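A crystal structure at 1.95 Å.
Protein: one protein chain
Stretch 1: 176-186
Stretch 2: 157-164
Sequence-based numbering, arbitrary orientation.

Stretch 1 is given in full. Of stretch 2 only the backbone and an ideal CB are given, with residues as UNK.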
# COMPACT_ATOMS: atom_id res chain seq x y z
N PRO C 176 4.08 -31.47 22.11
CA PRO C 176 5.24 -32.22 22.59
C PRO C 176 6.08 -32.79 21.44
O PRO C 176 7.18 -33.30 21.67
CB PRO C 176 4.61 -33.34 23.43
CG PRO C 176 3.29 -33.56 22.78
CD PRO C 176 2.82 -32.21 22.32
N PHE C 177 5.56 -32.70 20.22
CA PHE C 177 6.31 -33.13 19.04
C PHE C 177 6.44 -31.99 18.02
O PHE C 177 5.61 -31.08 17.98
CB PHE C 177 5.64 -34.34 18.39
CG PHE C 177 4.14 -34.32 18.48
CD1 PHE C 177 3.40 -33.40 17.76
CD2 PHE C 177 3.47 -35.23 19.28
CE1 PHE C 177 2.02 -33.37 17.84
CE2 PHE C 177 2.09 -35.22 19.36
CZ PHE C 177 1.37 -34.29 18.64
N THR C 178 7.48 -32.06 17.19
CA THR C 178 7.75 -31.02 16.20
C THR C 178 6.74 -31.00 15.06
O THR C 178 6.45 -32.04 14.47
CB THR C 178 9.14 -31.21 15.58
OG1 THR C 178 10.09 -31.41 16.63
CG2 THR C 178 9.52 -30.00 14.73
N LEU C 179 6.21 -29.81 14.75
CA LEU C 179 5.41 -29.64 13.54
C LEU C 179 6.29 -29.98 12.34
O LEU C 179 7.42 -29.50 12.22
CB LEU C 179 4.86 -28.21 13.45
CG LEU C 179 3.70 -27.88 14.41
CD1 LEU C 179 3.35 -26.38 14.38
CD2 LEU C 179 2.49 -28.72 14.06
N ALA C 180 5.79 -30.83 11.45
CA ALA C 180 6.70 -31.41 10.47
C ALA C 180 6.75 -30.63 9.17
O ALA C 180 7.60 -30.90 8.31
CB ALA C 180 6.33 -32.85 10.22
N THR C 181 5.84 -29.67 9.00
CA THR C 181 5.88 -28.81 7.82
C THR C 181 4.96 -27.61 7.95
O THR C 181 4.03 -27.58 8.77
CB THR C 181 5.50 -29.56 6.51
OG1 THR C 181 6.00 -28.84 5.38
CG2 THR C 181 3.99 -29.67 6.38
N ASN C 182 5.23 -26.62 7.11
CA ASN C 182 4.33 -25.51 6.88
C ASN C 182 4.21 -25.44 5.37
O ASN C 182 5.13 -25.01 4.68
CB ASN C 182 4.86 -24.20 7.48
CG ASN C 182 3.87 -23.03 7.38
OD1 ASN C 182 2.71 -23.19 6.97
ND2 ASN C 182 4.33 -21.84 7.79
N GLN C 183 3.09 -25.94 4.87
CA GLN C 183 2.84 -26.01 3.44
C GLN C 183 2.49 -24.63 2.92
O GLN C 183 1.50 -24.03 3.35
CB GLN C 183 1.71 -27.02 3.17
CG GLN C 183 1.57 -27.40 1.72
CD GLN C 183 0.52 -28.48 1.49
OE1 GLN C 183 -0.46 -28.26 0.78
NE2 GLN C 183 0.75 -29.66 2.06
N VAL C 184 3.30 -24.10 2.01
CA VAL C 184 3.12 -22.71 1.60
C VAL C 184 3.27 -22.48 0.10
O VAL C 184 3.81 -23.33 -0.61
CB VAL C 184 4.11 -21.78 2.32
CG1 VAL C 184 3.86 -21.80 3.84
CG2 VAL C 184 5.53 -22.16 2.00
N GLU C 185 2.81 -21.32 -0.36
CA GLU C 185 2.85 -21.00 -1.79
C GLU C 185 4.19 -20.43 -2.21
O GLU C 185 4.64 -19.42 -1.66
CB GLU C 185 1.73 -20.02 -2.17
CG GLU C 185 1.72 -19.72 -3.68
CD GLU C 185 0.54 -18.86 -4.11
OE1 GLU C 185 -0.25 -18.45 -3.23
OE2 GLU C 185 0.43 -18.58 -5.33
N ILE C 186 4.83 -21.07 -3.20
CA ILE C 186 6.13 -20.63 -3.71
C ILE C 186 6.25 -20.80 -5.22
O ILE C 186 6.09 -21.90 -5.73
CB ILE C 186 7.31 -21.41 -3.08
CG1 ILE C 186 7.16 -21.53 -1.56
CG2 ILE C 186 8.63 -20.76 -3.47
CD1 ILE C 186 8.17 -22.44 -0.90
N UNK C 157 2.08 -37.89 12.26
CA UNK C 157 2.78 -36.61 12.34
C UNK C 157 1.80 -35.48 12.04
O UNK C 157 0.72 -35.72 11.50
CB UNK C 157 3.96 -36.57 11.37
N UNK C 158 2.20 -34.26 12.36
CA UNK C 158 1.31 -33.11 12.28
C UNK C 158 2.04 -31.90 11.71
O UNK C 158 3.24 -31.74 11.90
CB UNK C 158 0.74 -32.78 13.66
N UNK C 159 1.29 -31.05 11.01
CA UNK C 159 1.86 -29.84 10.45
C UNK C 159 0.78 -28.82 10.21
O UNK C 159 -0.36 -29.00 10.62
CB UNK C 159 2.61 -30.14 9.15
N UNK C 160 1.15 -27.74 9.52
CA UNK C 160 0.23 -26.68 9.19
C UNK C 160 0.41 -26.26 7.74
O UNK C 160 1.33 -26.74 7.06
CB UNK C 160 0.43 -25.49 10.13
N UNK C 161 -0.46 -25.36 7.30
CA UNK C 161 -0.41 -24.84 5.94
C UNK C 161 -0.78 -23.35 5.97
O UNK C 161 -1.75 -22.96 6.62
CB UNK C 161 -1.35 -25.62 5.02
N UNK C 162 0.06 -22.54 5.31
CA UNK C 162 -0.16 -21.11 5.11
C UNK C 162 -0.11 -20.29 6.39
O UNK C 162 -0.73 -19.23 6.47
CB UNK C 162 -1.51 -20.89 4.43
N UNK C 163 0.63 -20.78 7.38
CA UNK C 163 0.82 -20.08 8.66
C UNK C 163 1.92 -19.02 8.58
O UNK C 163 2.94 -19.21 7.90
CB UNK C 163 1.16 -21.09 9.76
N UNK C 164 1.71 -17.91 9.28
CA UNK C 164 2.77 -16.94 9.52
C UNK C 164 3.72 -17.57 10.54
O UNK C 164 3.33 -18.53 11.21
CB UNK C 164 2.21 -15.60 10.01

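At position 157 the CA-to-CB bond points sideways, and the ideal CB lies 4.6 Å from Ala180 CB. A methyl group asks for nothing specific, and the extended backbone accepts almost any residue. The deposited residue is His157, which makes no hydrogen bond to stretch 1.

Position 158 also points sideways, but its ideal CB lies 4.4 Å from both Phe177 CE1 and Leu179 CD2. With an aromatic ring and a leucine methyl at this range, a leucine, a methionine or an aromatic residue would suit. It is Phe158. With chi1 in the m well, its ring runs near parallel to that of Phe177, the planes at 16° and the centroids 5.1 Å apart; the rings are slid and barely overlap, touching at Phe177 CE1 and Phe158 CD2, 3.4 Å apart. The backbone would serve any residue with a free N-H here: Ala180 N donates to Phe158 O at 2.7 Å, and a water links Phe158 N to Thr178 O, 2.9 Å from each.

Position 159 is the most restrictive. Its ideal CB would stand 3.0 Å from Thr181 O, a clash, and phi/psi of -158/-171 is a fully stretched conformation. Glycine fits best, and Gly159 is found. Without a CB, its CA approaches Thr181 O to 3.6 Å and Leu179 CD2 to 3.8 Å.

At 160 the strands pair in parallel. The position's N donates to Thr181 O at 3.0 Å, and its O accepts from Gln183 N at 2.9 Å. The ideal CB shares a sheet face with Asn182 and lies 5.2 Å from Leu179 CD1, room for a compact apolar side chain; valine, isoleucine or threonine would suit the strand. Val160 places CG1 4.3 Å from Leu179 CD1 and CG2 3.5 Å from Asn182 OD1.

The next CB, at 161, turns to the face that carries Gln183 and comes within 3.7 Å of Gln183 O. A carbonyl so near invites a short donor, serine above all, with threonine or cysteine conceivable; alanine would fit without using it. Ser161 adopts chi1 t, and its OG donates to Gln183 O at 3.1 Å.

At 162 phi/psi is 66/27, the left-handed region, which favors glycine, asparagine or aspartate. The CB points away, and the position's N donates to Gln183 O at 2.9 Å. Asn162 tolerates this conformation, and although the bond points away, the end of its side chain comes nearer to stretch 1: a water donates to Asn162 OD1 at 3.0 Å and accepts from Glu185 N at 2.9 Å.

Position 163 is held by its backbone, since the amide of Asn182 binds both ends: N donates to Asn182 OD1 at 3.2 Å, and Asn182 ND2 donates to O at 3.0 Å. The CB points sideways, so many side chains would fit. In Phe163 the ring leads away from stretch 1.

Nothing of stretch 1 lies near the CB of 164, which points away. The position directly precedes a helix, where serine, threonine, aspartate or asparagine would suit as N-cap. The deposited residue is Thr164, whose side chain caps a backbone N just past the stretch.

Stretch 2 (157-164) HFGVSNFT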
# COMPACT_ATOMS: atom_id res chain seq x y z
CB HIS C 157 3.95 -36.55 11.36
CG HIS C 157 4.91 -37.70 11.50
ND1 HIS C 157 5.96 -37.68 12.39
CD2 HIS C 157 4.96 -38.90 10.87
CE1 HIS C 157 6.63 -38.82 12.30
NE2 HIS C 157 6.04 -39.57 11.39
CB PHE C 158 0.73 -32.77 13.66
CG PHE C 158 -0.03 -33.91 14.29
CD1 PHE C 158 -1.38 -34.08 14.04
CD2 PHE C 158 0.60 -34.80 15.14
CE1 PHE C 158 -2.09 -35.13 14.61
CE2 PHE C 158 -0.10 -35.85 15.72
CZ PHE C 158 -1.45 -36.02 15.45
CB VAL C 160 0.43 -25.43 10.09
CG1 VAL C 160 0.19 -25.78 11.54
CG2 VAL C 160 1.84 -24.86 9.88
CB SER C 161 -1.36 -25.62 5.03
OG SER C 161 -1.36 -25.10 3.71
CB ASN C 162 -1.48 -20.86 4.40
CG ASN C 162 -1.62 -21.69 3.14
OD1 ASN C 162 -0.80 -21.60 2.24
ND2 ASN C 162 -2.65 -22.55 3.09
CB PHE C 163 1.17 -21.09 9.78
CG PHE C 163 -0.04 -21.72 10.44
CD1 PHE C 163 -0.09 -21.89 11.81
CD2 PHE C 163 -1.12 -22.16 9.68
CE1 PHE C 163 -1.20 -22.47 12.43
CE2 PHE C 163 -2.23 -22.74 10.29
CZ PHE C 163 -2.26 -22.90 11.67
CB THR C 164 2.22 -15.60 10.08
OG1 THR C 164 1.64 -15.83 11.37
CG2 THR C 164 1.16 -15.02 9.15
O HOH W 1 4.56 -34.14 14.02
O HOH W 2 1.25 -19.65 1.36
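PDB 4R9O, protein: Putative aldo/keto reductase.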